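Local structure of protein, Family 18 Chitinase (Crocus vernus, 3SIM) at residues A[100-105]-A[142-147]; A[109-114]-A[146-151]; A[132-137]-A[169-174]. The protein probably hydrolyses the beta-1,4 linkages of chitin, as a plant family 18 chitinase built on a TIM barrel. All blocks are in the same frame, centred on the assembly; numbering follows the deposited sequence.

Contact 1: A[100-105]-A[142-147]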
ATOM      1  N   ASP A 100       5.413   9.760 -21.816  1.00 17.64           N
ATOM      2  CA  ASP A 100       5.542  11.173 -21.574  1.00 17.35           C
ATOM      3  C   ASP A 100       4.195  11.734 -21.192  1.00 16.64           C
ATOM      4  O   ASP A 100       4.108  12.461 -20.282  1.00 16.24           O
ATOM      5  CB  ASP A 100       6.077  11.943 -22.794  1.00 19.36           C
ATOM      6  CG  ASP A 100       7.617  11.887 -22.975  1.00 22.96           C
ATOM      7  OD1 ASP A 100       8.391  11.546 -22.104  1.00 24.26           O
ATOM      8  OD2 ASP A 100       8.069  12.202 -24.048  1.00 25.18           O
ATOM      9  N   SER A 101       3.150  11.386 -21.933  1.00 16.54           N
ATOM     10  CA  SER A 101       1.812  11.877 -21.666  1.00 15.96           C
ATOM     11  C   SER A 101       1.194  11.397 -20.343  1.00 15.13           C
ATOM     12  O   SER A 101       0.617  12.150 -19.670  1.00 15.20           O
ATOM     13  CB  SER A 101       0.862  11.728 -22.855  1.00 16.59           C
ATOM     14  OG  SER A 101       0.478  10.437 -23.029  1.00 15.78           O
ATOM     15  N   TRP A 102       1.373  10.128 -20.013  1.00 14.03           N
ATOM     16  CA  TRP A 102       0.924   9.564 -18.743  1.00 13.51           C
ATOM     17  C   TRP A 102       1.596  10.234 -17.537  1.00 12.99           C
ATOM     18  O   TRP A 102       0.943  10.730 -16.722  1.00 12.59           O
ATOM     19  CB  TRP A 102       1.131   8.043 -18.682  1.00 12.68           C
ATOM     20  CG  TRP A 102       0.418   7.399 -17.582  1.00 11.95           C
ATOM     21  CD1 TRP A 102      -0.795   6.819 -17.636  1.00 10.47           C
ATOM     22  CD2 TRP A 102       0.864   7.251 -16.241  1.00 10.28           C
ATOM     23  NE1 TRP A 102      -1.119   6.312 -16.448  1.00 10.96           N
ATOM     24  CE2 TRP A 102      -0.137   6.587 -15.561  1.00 11.34           C
ATOM     25  CE3 TRP A 102       2.006   7.624 -15.540  1.00 12.85           C
ATOM     26  CZ2 TRP A 102      -0.050   6.311 -14.231  1.00  9.19           C
ATOM     27  CZ3 TRP A 102       2.076   7.334 -14.194  1.00 12.88           C
ATOM     28  CH2 TRP A 102       1.056   6.680 -13.573  1.00 12.22           C
ATOM     29  N   VAL A 103       2.908  10.352 -17.570  1.00 13.31           N
ATOM     30  CA  VAL A 103       3.681  10.978 -16.529  1.00 13.43           C
ATOM     31  C   VAL A 103       3.266  12.462 -16.312  1.00 14.62           C
ATOM     32  O   VAL A 103       3.008  12.855 -15.235  1.00 13.43           O
ATOM     33  CB  VAL A 103       5.185  10.885 -16.807  1.00 13.13           C
ATOM     34  CG1 VAL A 103       5.942  11.743 -15.871  1.00 13.51           C
ATOM     35  CG2 VAL A 103       5.662   9.470 -16.720  1.00 12.63           C
ATOM     36  N   SER A 104       3.099  13.218 -17.383  1.00 16.00           N
ATOM     37  CA  SER A 104       2.677  14.602 -17.249  1.00 16.65           C
ATOM     38  C   SER A 104       1.308  14.721 -16.551  1.00 15.86           C
ATOM     39  O   SER A 104       1.158  15.482 -15.646  1.00 14.85           O
ATOM     40  CB  SER A 104       2.628  15.266 -18.614  1.00 18.24           C
ATOM     41  OG  SER A 104       2.032  16.500 -18.515  1.00 22.23           O
ATOM     42  N   ASN A 105       0.355  13.896 -16.974  1.00 15.52           N
ATOM     43  CA  ASN A 105      -0.955  13.865 -16.343  1.00 15.01           C
ATOM     44  C   ASN A 105      -0.925  13.428 -14.857  1.00 14.06           C
ATOM     45  O   ASN A 105      -1.574  14.011 -14.054  1.00 12.10           O
ATOM     46  CB  ASN A 105      -1.962  13.023 -17.112  1.00 14.36           C
ATOM     47  CG  ASN A 105      -2.338  13.607 -18.504  1.00 16.60           C
ATOM     48  OD1 ASN A 105      -2.345  14.763 -18.697  1.00 13.79           O
ATOM     49  ND2 ASN A 105      -2.661  12.746 -19.411  1.00 13.44           N
ATOM     50  N   GLY A 142       8.470   4.970 -12.282  1.00  8.97           N
ATOM     51  CA  GLY A 142       9.784   5.447 -11.893  1.00 10.91           C
ATOM     52  C   GLY A 142       9.914   6.952 -12.100  1.00 11.79           C
ATOM     53  O   GLY A 142      10.253   7.608 -11.191  1.00 11.74           O
ATOM     54  N   ARG A 143       9.522   7.474 -13.257  1.00 11.53           N
ATOM     55  CA  ARG A 143       9.538   8.906 -13.491  1.00 11.49           C
ATOM     56  C   ARG A 143       8.602   9.671 -12.530  1.00 10.98           C
ATOM     57  O   ARG A 143       8.989  10.617 -11.998  1.00 10.51           O
ATOM     58  CB  ARG A 143       9.270   9.272 -14.957  1.00 12.48           C
ATOM     59  CG  ARG A 143      10.456   9.055 -15.875  1.00 15.01           C
ATOM     60  CD  ARG A 143      10.150   9.230 -17.359  1.00 20.65           C
ATOM     61  NE  ARG A 143       9.647  10.529 -17.715  1.00 24.69           N
ATOM     62  CZ  ARG A 143       9.308  10.901 -18.936  1.00 27.70           C
ATOM     63  NH1 ARG A 143       8.848  12.103 -19.129  1.00 26.86           N
ATOM     64  NH2 ARG A 143       9.406  10.075 -19.934  1.00 23.03           N
ATOM     65  N   LEU A 144       7.416   9.155 -12.268  1.00 10.42           N
ATOM     66  CA  LEU A 144       6.496   9.771 -11.326  1.00 10.62           C
ATOM     67  C   LEU A 144       7.071   9.891  -9.909  1.00 10.83           C
ATOM     68  O   LEU A 144       7.070  10.948  -9.420  1.00 10.16           O
ATOM     69  CB  LEU A 144       5.267   8.891 -11.184  1.00  9.89           C
ATOM     70  CG  LEU A 144       3.883   9.394 -10.801  1.00 12.56           C
ATOM     71  CD1 LEU A 144       3.007   8.381 -10.061  1.00 10.71           C
ATOM     72  CD2 LEU A 144       3.771  10.790 -10.261  1.00  9.50           C
ATOM     73  N   ILE A 145       7.572   8.828  -9.324  1.00  9.57           N
ATOM     74  CA  ILE A 145       8.122   8.910  -7.998  1.00  9.95           C
ATOM     75  C   ILE A 145       9.337   9.859  -7.931  1.00 10.50           C
ATOM     76  O   ILE A 145       9.368  10.677  -7.112  1.00 10.21           O
ATOM     77  CB  ILE A 145       8.492   7.534  -7.484  1.00  9.75           C
ATOM     78  CG1 ILE A 145       7.247   6.663  -7.397  1.00  9.60           C
ATOM     79  CG2 ILE A 145       9.270   7.615  -6.171  1.00 11.03           C
ATOM     80  CD1 ILE A 145       7.514   5.256  -7.273  1.00 10.24           C
ATOM     81  N   THR A 146      10.231   9.740  -8.889  1.00 11.06           N
ATOM     82  CA  THR A 146      11.454  10.500  -8.966  1.00 13.13           C
ATOM     83  C   THR A 146      11.107  11.994  -9.036  1.00 12.62           C
ATOM     84  O   THR A 146      11.593  12.736  -8.248  1.00 12.09           O
ATOM     85  CB  THR A 146      12.367  10.067 -10.172  1.00 12.91           C
ATOM     86  OG1 THR A 146      12.849   8.736 -10.025  1.00 16.23           O
ATOM     87  CG2 THR A 146      13.529  10.970 -10.275  1.00 16.71           C
ATOM     88  N   THR A 147      10.163  12.356  -9.889  1.00 11.92           N
ATOM     89  CA  THR A 147       9.709  13.738 -10.021  1.00 11.96           C
ATOM     90  C   THR A 147       9.064  14.333  -8.780  1.00 11.73           C
ATOM     91  O   THR A 147       9.367  15.400  -8.399  1.00 11.36           O
ATOM     92  CB  THR A 147       8.703  13.944 -11.207  1.00 11.80           C
ATOM     93  OG1 THR A 147       9.319  13.613 -12.417  1.00 13.02           O
ATOM     94  CG2 THR A 147       8.220  15.366 -11.298  1.00  9.69           C
TER
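Val103 and Arg143 meet where two neighbouring outer helices of the TIM barrel, 99-116 and 134-150, pack side by side. The short segments run in roughly the same direction, 35° apart, with their axes 9.6 Å from each other at closest approach. Between them Val103 turns a branched, compact side chain toward the neighbour, and its CG2 rests 4.0 Å from Arg143 CB, against the apolar root of the long side chain. Arg143 then carries its charge outward: the chain bends at chi3, and the guanidinium reaches Asp100 at the more exposed side of the seam. The grip is end-on, with both terminal nitrogens directed at one oxygen. Arg143 NH2 lies 2.8 Å from Asp100 OD1, nearly on the line of its C-O bond, while Arg143 NH1 is 3.1 Å from Asp100 OD1 and makes a more bent bond (139°). OD1 lies in the guanidinium plane, but the carboxylate is turned 71° against it. On the inner side Trp102 sends CZ3 to within 4.4 Å of Leu144 CG; the indole NE1 of Trp102 is hydrogen-bonded to Asp38 OD2, so the large ring can be buried without leaving its N-H unpaired. Chemistry thus follows depth: hydrocarbon fills the interior of the seam, and opposite charges pair at its more exposed edge, where surrounding water probably screens their attraction.

Contact 2: A[109-114]-A[146-151]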
ATOM      1  N   SER A 109      -2.060  15.849 -11.628  1.00 11.82           N
ATOM      2  CA  SER A 109      -3.187  15.365 -10.863  1.00 10.30           C
ATOM      3  C   SER A 109      -2.881  14.897  -9.426  1.00  9.79           C
ATOM      4  O   SER A 109      -3.570  15.175  -8.555  1.00  9.46           O
ATOM      5  CB  SER A 109      -3.963  14.294 -11.673  1.00 11.57           C
ATOM      6  OG  SER A 109      -3.220  13.197 -11.945  1.00  8.30           O
ATOM      7  N   LEU A 110      -1.828  14.129  -9.253  1.00 10.04           N
ATOM      8  CA  LEU A 110      -1.318  13.663  -7.955  1.00  9.51           C
ATOM      9  C   LEU A 110      -0.731  14.748  -7.080  1.00 10.11           C
ATOM     10  O   LEU A 110      -0.960  14.758  -5.945  1.00 10.51           O
ATOM     11  CB  LEU A 110      -0.440  12.444  -8.094  1.00 10.35           C
ATOM     12  CG  LEU A 110      -1.138  11.154  -8.557  1.00  8.05           C
ATOM     13  CD1 LEU A 110      -0.163  10.096  -8.837  1.00  7.96           C
ATOM     14  CD2 LEU A 110      -2.204  10.678  -7.629  1.00  7.44           C
ATOM     15  N   THR A 111      -0.005  15.684  -7.681  1.00 10.30           N
ATOM     16  CA  THR A 111       0.535  16.821  -6.970  1.00 10.31           C
ATOM     17  C   THR A 111      -0.605  17.625  -6.345  1.00  9.03           C
ATOM     18  O   THR A 111      -0.588  17.865  -5.209  1.00  9.96           O
ATOM     19  CB  THR A 111       1.430  17.768  -7.816  1.00  9.35           C
ATOM     20  OG1 THR A 111       2.668  17.169  -8.104  1.00 12.45           O
ATOM     21  CG2 THR A 111       1.693  19.053  -7.035  1.00 10.38           C
ATOM     22  N   ARG A 112      -1.647  17.876  -7.110  1.00  9.64           N
ATOM     23  CA  ARG A 112      -2.861  18.494  -6.577  1.00 11.17           C
ATOM     24  C   ARG A 112      -3.523  17.700  -5.434  1.00 11.28           C
ATOM     25  O   ARG A 112      -3.818  18.241  -4.437  1.00 11.49           O
ATOM     26  CB  ARG A 112      -3.920  18.745  -7.681  1.00 11.02           C
ATOM     27  CG  ARG A 112      -5.205  19.361  -7.160  1.00 11.76           C
ATOM     28  CD  ARG A 112      -6.379  19.429  -8.138  1.00 10.51           C
ATOM     29  NE  ARG A 112      -7.555  19.881  -7.462  1.00  8.21           N
ATOM     30  CZ  ARG A 112      -8.393  19.094  -6.844  1.00  9.90           C
ATOM     31  NH1 ARG A 112      -8.191  17.806  -6.877  1.00  9.79           N
ATOM     32  NH2 ARG A 112      -9.406  19.571  -6.205  1.00  5.96           N
ATOM     33  N   ILE A 113      -3.715  16.409  -5.605  1.00 11.89           N
ATOM     34  CA  ILE A 113      -4.306  15.592  -4.568  1.00 11.33           C
ATOM     35  C   ILE A 113      -3.434  15.548  -3.286  1.00 11.17           C
ATOM     36  O   ILE A 113      -3.927  15.710  -2.217  1.00 12.79           O
ATOM     37  CB  ILE A 113      -4.665  14.137  -5.081  1.00 11.53           C
ATOM     38  CG1 ILE A 113      -5.880  14.127  -6.020  1.00 12.13           C
ATOM     39  CG2 ILE A 113      -4.960  13.172  -3.954  1.00  9.78           C
ATOM     40  CD1 ILE A 113      -5.978  12.994  -6.892  1.00 10.39           C
ATOM     41  N   ILE A 114      -2.149  15.337  -3.457  1.00 11.27           N
ATOM     42  CA  ILE A 114      -1.228  15.218  -2.365  1.00 11.22           C
ATOM     43  C   ILE A 114      -1.166  16.508  -1.544  1.00 11.94           C
ATOM     44  O   ILE A 114      -1.301  16.435  -0.387  1.00 11.73           O
ATOM     45  CB  ILE A 114       0.189  14.803  -2.849  1.00 11.21           C
ATOM     46  CG1 ILE A 114       0.192  13.348  -3.323  1.00 10.32           C
ATOM     47  CG2 ILE A 114       1.202  15.068  -1.790  1.00  8.06           C
ATOM     48  CD1 ILE A 114       1.354  12.969  -4.099  1.00  8.69           C
ATOM     49  N   THR A 146      10.231   9.740  -8.889  1.00 11.06           N
ATOM     50  CA  THR A 146      11.454  10.500  -8.966  1.00 13.13           C
ATOM     51  C   THR A 146      11.107  11.994  -9.036  1.00 12.62           C
ATOM     52  O   THR A 146      11.593  12.736  -8.248  1.00 12.09           O
ATOM     53  CB  THR A 146      12.367  10.067 -10.172  1.00 12.91           C
ATOM     54  OG1 THR A 146      12.849   8.736 -10.025  1.00 16.23           O
ATOM     55  CG2 THR A 146      13.529  10.970 -10.275  1.00 16.71           C
ATOM     56  N   THR A 147      10.163  12.356  -9.889  1.00 11.92           N
ATOM     57  CA  THR A 147       9.709  13.738 -10.021  1.00 11.96           C
ATOM     58  C   THR A 147       9.064  14.333  -8.780  1.00 11.73           C
ATOM     59  O   THR A 147       9.367  15.400  -8.399  1.00 11.36           O
ATOM     60  CB  THR A 147       8.703  13.944 -11.207  1.00 11.80           C
ATOM     61  OG1 THR A 147       9.319  13.613 -12.417  1.00 13.02           O
ATOM     62  CG2 THR A 147       8.220  15.366 -11.298  1.00  9.69           C
ATOM     63  N   LEU A 148       8.149  13.594  -8.188  1.00 11.88           N
ATOM     64  CA  LEU A 148       7.433  14.006  -7.026  1.00 11.45           C
ATOM     65  C   LEU A 148       8.424  14.244  -5.847  1.00 11.51           C
ATOM     66  O   LEU A 148       8.327  15.238  -5.223  1.00 11.60           O
ATOM     67  CB  LEU A 148       6.334  13.008  -6.686  1.00 10.98           C
ATOM     68  CG  LEU A 148       5.075  12.952  -7.586  1.00 12.93           C
ATOM     69  CD1 LEU A 148       4.184  11.885  -7.074  1.00 11.35           C
ATOM     70  CD2 LEU A 148       4.382  14.233  -7.652  1.00 10.20           C
ATOM     71  N   LYS A 149       9.376  13.339  -5.662  1.00 11.11           N
ATOM     72  CA  LYS A 149      10.429  13.484  -4.668  1.00 12.58           C
ATOM     73  C   LYS A 149      11.336  14.721  -4.921  1.00 12.66           C
ATOM     74  O   LYS A 149      11.588  15.459  -4.037  1.00 13.27           O
ATOM     75  CB  LYS A 149      11.243  12.186  -4.528  1.00 11.51           C
ATOM     76  CG  LYS A 149      10.578  11.022  -3.778  1.00 11.30           C
ATOM     77  CD  LYS A 149      11.548   9.913  -3.442  1.00 10.42           C
ATOM     78  CE  LYS A 149      10.930   8.770  -2.587  1.00 10.09           C
ATOM     79  NZ  LYS A 149      11.804   7.783  -2.114  1.00  8.72           N
ATOM     80  N   LYS A 150      11.750  14.908  -6.152  1.00 13.16           N
ATOM     81  CA  LYS A 150      12.561  16.051  -6.561  1.00 14.65           C
ATOM     82  C   LYS A 150      11.871  17.419  -6.347  1.00 15.16           C
ATOM     83  O   LYS A 150      12.473  18.248  -5.830  1.00 15.27           O
ATOM     84  CB  LYS A 150      13.104  15.858  -7.960  1.00 13.85           C
ATOM     85  CG  LYS A 150      13.826  16.977  -8.620  1.00 18.45           C
ATOM     86  CD  LYS A 150      14.142  16.616 -10.064  1.00 21.48           C
ATOM     87  CE  LYS A 150      13.031  16.953 -10.977  1.00 23.49           C
ATOM     88  NZ  LYS A 150      12.700  16.027 -12.072  1.00 27.96           N
ATOM     89  N   ASN A 151      10.583  17.537  -6.636  1.00 15.41           N
ATOM     90  CA  ASN A 151       9.758  18.730  -6.495  1.00 15.48           C
ATOM     91  C   ASN A 151       9.388  19.039  -5.031  1.00 15.38           C
ATOM     92  O   ASN A 151       8.804  20.026  -4.730  1.00 15.12           O
ATOM     93  CB  ASN A 151       8.489  18.649  -7.331  1.00 16.27           C
ATOM     94  CG  ASN A 151       8.741  18.594  -8.787  1.00 18.56           C
ATOM     95  OD1 ASN A 151       9.789  18.833  -9.244  1.00 16.76           O
ATOM     96  ND2 ASN A 151       7.740  18.255  -9.510  1.00 21.73           N
TER
HETATM   97  O   HOH W   1       4.846  18.865  -8.814  1.00 19.99           O
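Leu148 projects from helix 134-150 toward helix 99-116 and has two neighbours there, Thr111 and Ile114, one for each of its methyl groups. Its CG stands anti to the carbonyl carbon (chi1 -73°), and the fork beyond it opens toward the other helix. The CD2 branch goes to Thr111: Leu148 CD2 is 3.4 Å from Thr111 OG1, a close van der Waals approach of a methyl to a hydroxyl oxygen, the two side chains lying alongside each other, pointing opposite ways. The CD1 branch goes to Ile114, with Leu148 CD1 and Ile114 CD1 4.2 Å apart. A leucine suits this place because its two ends can serve two different partners, and the long CG1-CD1 arm of the isoleucine lets it span the gap from the next turn of its own helix.

Both helices belong to the outer layer of the TIM barrel, and strand 121-125 comes between them in sequence, so this is the seam between successive beta/alpha units. Ile114 also touches Val153 and Ile154, on the chain that leads from helix 134-150 into strand 156-159, which extends the apolar patch toward that strand.

At Thr111 the contact turns from apolar to polar. Its hydroxyl gives its proton to the backbone oxygen of Val107, one turn earlier, and so can lie against a methyl while remaining hydrogen-bonded. The same OG1 accepts a hydrogen bond from a water 2.9 Å away. That water in turn accepts from Asn151 ND2 at 3.0 Å, so it links Thr111 to Asn151, whose side chains do not bond directly. Asn151 is exposed, and its amide suits a place where the apolar seam gives way to solvent.

Contact 3: A[132-137]-A[169-174]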
ATOM      1  N   THR A 132      -0.530  -3.438 -21.225  1.00 15.18           N
ATOM      2  CA  THR A 132       0.738  -2.794 -21.051  1.00 14.70           C
ATOM      3  C   THR A 132       1.914  -3.769 -21.121  1.00 15.02           C
ATOM      4  O   THR A 132       1.742  -4.907 -21.379  1.00 16.66           O
ATOM      5  CB  THR A 132       0.815  -1.963 -19.731  1.00 14.57           C
ATOM      6  OG1 THR A 132       1.784  -0.954 -19.875  1.00 10.89           O
ATOM      7  CG2 THR A 132       1.114  -2.847 -18.503  1.00 12.58           C
ATOM      8  N   ASP A 133       3.110  -3.271 -20.897  1.00 16.11           N
ATOM      9  CA  ASP A 133       4.320  -4.053 -20.805  1.00 16.25           C
ATOM     10  C   ASP A 133       5.147  -3.551 -19.645  1.00 16.53           C
ATOM     11  O   ASP A 133       4.959  -2.443 -19.230  1.00 15.09           O
ATOM     12  CB  ASP A 133       5.111  -4.032 -22.109  1.00 17.24           C
ATOM     13  CG  ASP A 133       5.690  -2.685 -22.426  1.00 19.48           C
ATOM     14  OD1 ASP A 133       6.706  -2.364 -21.895  1.00 20.53           O
ATOM     15  OD2 ASP A 133       5.114  -1.955 -23.204  1.00 23.78           O
ATOM     16  N   LYS A 134       6.063  -4.390 -19.167  1.00 16.05           N
ATOM     17  CA  LYS A 134       6.842  -4.157 -17.947  1.00 16.03           C
ATOM     18  C   LYS A 134       7.719  -2.903 -18.000  1.00 16.39           C
ATOM     19  O   LYS A 134       7.865  -2.236 -17.021  1.00 17.00           O
ATOM     20  CB  LYS A 134       7.666  -5.372 -17.511  1.00 14.87           C
ATOM     21  CG  LYS A 134       8.710  -5.881 -18.489  1.00 15.31           C
ATOM     22  CD  LYS A 134       9.206  -7.273 -18.209  1.00 18.79           C
ATOM     23  CE  LYS A 134      10.140  -7.797 -19.285  1.00 20.17           C
ATOM     24  NZ  LYS A 134      10.584  -9.135 -19.053  1.00 21.29           N
ATOM     25  N   ASN A 135       8.334  -2.657 -19.133  1.00 16.14           N
ATOM     26  CA  ASN A 135       9.161  -1.473 -19.280  1.00 16.34           C
ATOM     27  C   ASN A 135       8.401  -0.137 -19.223  1.00 14.70           C
ATOM     28  O   ASN A 135       8.847   0.790 -18.625  1.00 14.68           O
ATOM     29  CB  ASN A 135      10.100  -1.605 -20.474  1.00 16.87           C
ATOM     30  CG  ASN A 135      11.141  -2.700 -20.278  1.00 20.93           C
ATOM     31  OD1 ASN A 135      11.618  -2.915 -19.218  1.00 24.71           O
ATOM     32  ND2 ASN A 135      11.436  -3.375 -21.291  1.00 23.85           N
ATOM     33  N   THR A 136       7.247  -0.108 -19.872  1.00 14.03           N
ATOM     34  CA  THR A 136       6.354   1.037 -19.924  1.00 13.20           C
ATOM     35  C   THR A 136       5.838   1.419 -18.537  1.00 11.91           C
ATOM     36  O   THR A 136       5.901   2.543 -18.165  1.00 11.52           O
ATOM     37  CB  THR A 136       5.151   0.820 -20.949  1.00 13.78           C
ATOM     38  OG1 THR A 136       5.630   0.746 -22.289  1.00 12.79           O
ATOM     39  CG2 THR A 136       4.129   1.892 -20.811  1.00 14.03           C
ATOM     40  N   PHE A 137       5.415   0.412 -17.787  1.00 11.80           N
ATOM     41  CA  PHE A 137       5.068   0.509 -16.363  1.00 11.10           C
ATOM     42  C   PHE A 137       6.245   0.968 -15.490  1.00 10.23           C
ATOM     43  O   PHE A 137       6.107   1.835 -14.746  1.00  9.64           O
ATOM     44  CB  PHE A 137       4.582  -0.880 -15.826  1.00 11.49           C
ATOM     45  CG  PHE A 137       4.161  -0.894 -14.359  1.00 10.84           C
ATOM     46  CD1 PHE A 137       3.042  -0.187 -13.906  1.00  8.33           C
ATOM     47  CD2 PHE A 137       4.881  -1.580 -13.430  1.00  8.13           C
ATOM     48  CE1 PHE A 137       2.709  -0.240 -12.542  1.00  9.30           C
ATOM     49  CE2 PHE A 137       4.520  -1.589 -12.136  1.00  8.70           C
ATOM     50  CZ  PHE A 137       3.452  -0.969 -11.694  1.00  4.14           C
ATOM     51  N   TYR A 169       6.755  -5.480 -11.144  1.00 10.49           N
ATOM     52  CA  TYR A 169       7.405  -4.882  -9.996  1.00  9.92           C
ATOM     53  C   TYR A 169       8.944  -4.990  -9.923  1.00  9.40           C
ATOM     54  O   TYR A 169       9.591  -4.104  -9.497  1.00  9.00           O
ATOM     55  CB  TYR A 169       6.670  -5.213  -8.686  1.00 10.43           C
ATOM     56  CG  TYR A 169       5.320  -4.529  -8.621  1.00 11.15           C
ATOM     57  CD1 TYR A 169       5.243  -3.218  -8.247  1.00 10.72           C
ATOM     58  CD2 TYR A 169       4.141  -5.159  -9.027  1.00 11.37           C
ATOM     59  CE1 TYR A 169       4.094  -2.552  -8.235  1.00 10.81           C
ATOM     60  CE2 TYR A 169       2.942  -4.483  -9.000  1.00  9.59           C
ATOM     61  CZ  TYR A 169       2.928  -3.162  -8.614  1.00 10.25           C
ATOM     62  OH  TYR A 169       1.831  -2.450  -8.567  1.00 10.53           O
ATOM     63  N   LEU A 170       9.488  -6.114 -10.327  1.00  9.56           N
ATOM     64  CA  LEU A 170      10.929  -6.296 -10.428  1.00 10.38           C
ATOM     65  C   LEU A 170      11.590  -5.377 -11.467  1.00 10.12           C
ATOM     66  O   LEU A 170      12.598  -4.840 -11.244  1.00 12.04           O
ATOM     67  CB  LEU A 170      11.345  -7.767 -10.609  1.00  9.99           C
ATOM     68  CG  LEU A 170      11.251  -8.713  -9.393  1.00 10.54           C
ATOM     69  CD1 LEU A 170      11.350 -10.115  -9.810  1.00  7.43           C
ATOM     70  CD2 LEU A 170      12.243  -8.332  -8.329  1.00 10.49           C
ATOM     71  N   ALA A 171      10.939  -5.209 -12.582  1.00 11.05           N
ATOM     72  CA  ALA A 171      11.382  -4.248 -13.567  1.00 10.30           C
ATOM     73  C   ALA A 171      11.416  -2.834 -12.953  1.00 10.49           C
ATOM     74  O   ALA A 171      12.363  -2.198 -13.075  1.00  9.86           O
ATOM     75  CB  ALA A 171      10.515  -4.250 -14.734  1.00  8.66           C
ATOM     76  N   LEU A 172      10.374  -2.445 -12.249  1.00  9.86           N
ATOM     77  CA  LEU A 172      10.316  -1.146 -11.613  1.00 10.29           C
ATOM     78  C   LEU A 172      11.413  -0.977 -10.545  1.00 11.14           C
ATOM     79  O   LEU A 172      12.081   0.010 -10.503  1.00 10.99           O
ATOM     80  CB  LEU A 172       8.948  -0.888 -10.983  1.00  9.40           C
ATOM     81  CG  LEU A 172       8.678   0.369 -10.143  1.00 10.22           C
ATOM     82  CD1 LEU A 172       9.103   1.597 -10.842  1.00 11.23           C
ATOM     83  CD2 LEU A 172       7.247   0.508  -9.685  1.00  5.44           C
ATOM     84  N   PHE A 173      11.566  -2.004  -9.725  1.00 12.15           N
ATOM     85  CA  PHE A 173      12.572  -2.040  -8.644  1.00 12.66           C
ATOM     86  C   PHE A 173      14.033  -2.020  -9.135  1.00 12.94           C
ATOM     87  O   PHE A 173      14.746  -1.203  -8.713  1.00 14.00           O
ATOM     88  CB  PHE A 173      12.318  -3.178  -7.639  1.00 10.87           C
ATOM     89  CG  PHE A 173      13.327  -3.250  -6.501  1.00 12.33           C
ATOM     90  CD1 PHE A 173      14.379  -4.113  -6.553  1.00 11.28           C
ATOM     91  CD2 PHE A 173      13.206  -2.457  -5.384  1.00  9.98           C
ATOM     92  CE1 PHE A 173      15.263  -4.174  -5.528  1.00 12.99           C
ATOM     93  CE2 PHE A 173      14.093  -2.533  -4.366  1.00 12.24           C
ATOM     94  CZ  PHE A 173      15.119  -3.396  -4.444  1.00 11.18           C
ATOM     95  N   ASN A 174      14.400  -2.894 -10.062  1.00 13.22           N
ATOM     96  CA  ASN A 174      15.703  -2.908 -10.663  1.00 14.31           C
ATOM     97  C   ASN A 174      16.048  -1.621 -11.443  1.00 15.68           C
ATOM     98  O   ASN A 174      17.124  -1.168 -11.361  1.00 15.43           O
ATOM     99  CB  ASN A 174      15.920  -4.143 -11.528  1.00 14.10           C
ATOM    100  CG  ASN A 174      15.886  -5.447 -10.742  1.00 17.22           C
ATOM    101  OD1 ASN A 174      15.384  -6.397 -11.208  1.00 18.86           O
ATOM    102  ND2 ASN A 174      16.430  -5.458  -9.586  1.00 14.44           N
TER
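Phe137 points the edge of its ring at the face of Tyr169, a T-shaped pair with planes 81° apart and centroids separated by 5.3 Å. The rim carbon Phe137 CZ comes to 3.8 Å from Tyr169 CZ, while Phe137 CE2 stands over the tyrosine face, displaced toward its rim. Phe137 reaches this place because its CG is anti to the backbone N (chi1 -179°), which swings the ring across to the other helix. Leu172 adds an aliphatic neighbour, its CD2 4.2 Å from Phe137 CE2; Phe129 and Phe94 also meet Phe137 edge-to-face, so the flat ring sits in a largely aromatic cluster.

These residues join the start of helix 134-150 to helix 166-175, the next outer helix of the TIM barrel. Tyr169 additionally reaches inward: its hydroxyl is hydrogen-bonded to the backbone oxygen of Tyr126, which lies in a sequence matching the DxxDxDxE signature of family 18. A leucine in place of Tyr169 would probably leave the Phe137 edge without its aromatic face and the Tyr126 carbonyl without this donor.

Nearer the surface the helices come close through a small residue: Ala171 CB is 4.1 Å from Lys134 CB, and Ala171, with only a methyl, lets the two backbones come close. The lysine chain leads away from this meeting to pair with Glu167. Helix 134-150 is capped by Asp133, whose OD1 accepts from Thr136 N at 3.1 Å, while Thr136 OG1 donates to Asp133 OD2; aspartate suits an N-cap because its short carboxylate can accept from a backbone N-H of the first turn, here that of Thr136.

Helix 134-150 is common to all three contacts. Contacts 1 and 2, centred 9 Å apart, follow one seam with helix 99-116 and join directly through Leu144 CD1 and Leu110 CD1, 3.8 Å apart. Contact 3 uses the other neighbour, helix 166-175; its centre is about 14 Å from that of contact 1 and 20 Å from that of contact 2. It still touches contact 1, where Leu172 meets Gly142. Along the chain the segments of contact 3 alternate with those of the other two, as expected when successive beta/alpha units each pack on the next. Together they bind three consecutive helices into the barrel's outer layer, outside strands 121-125 and 156-159, which connect them along the chain.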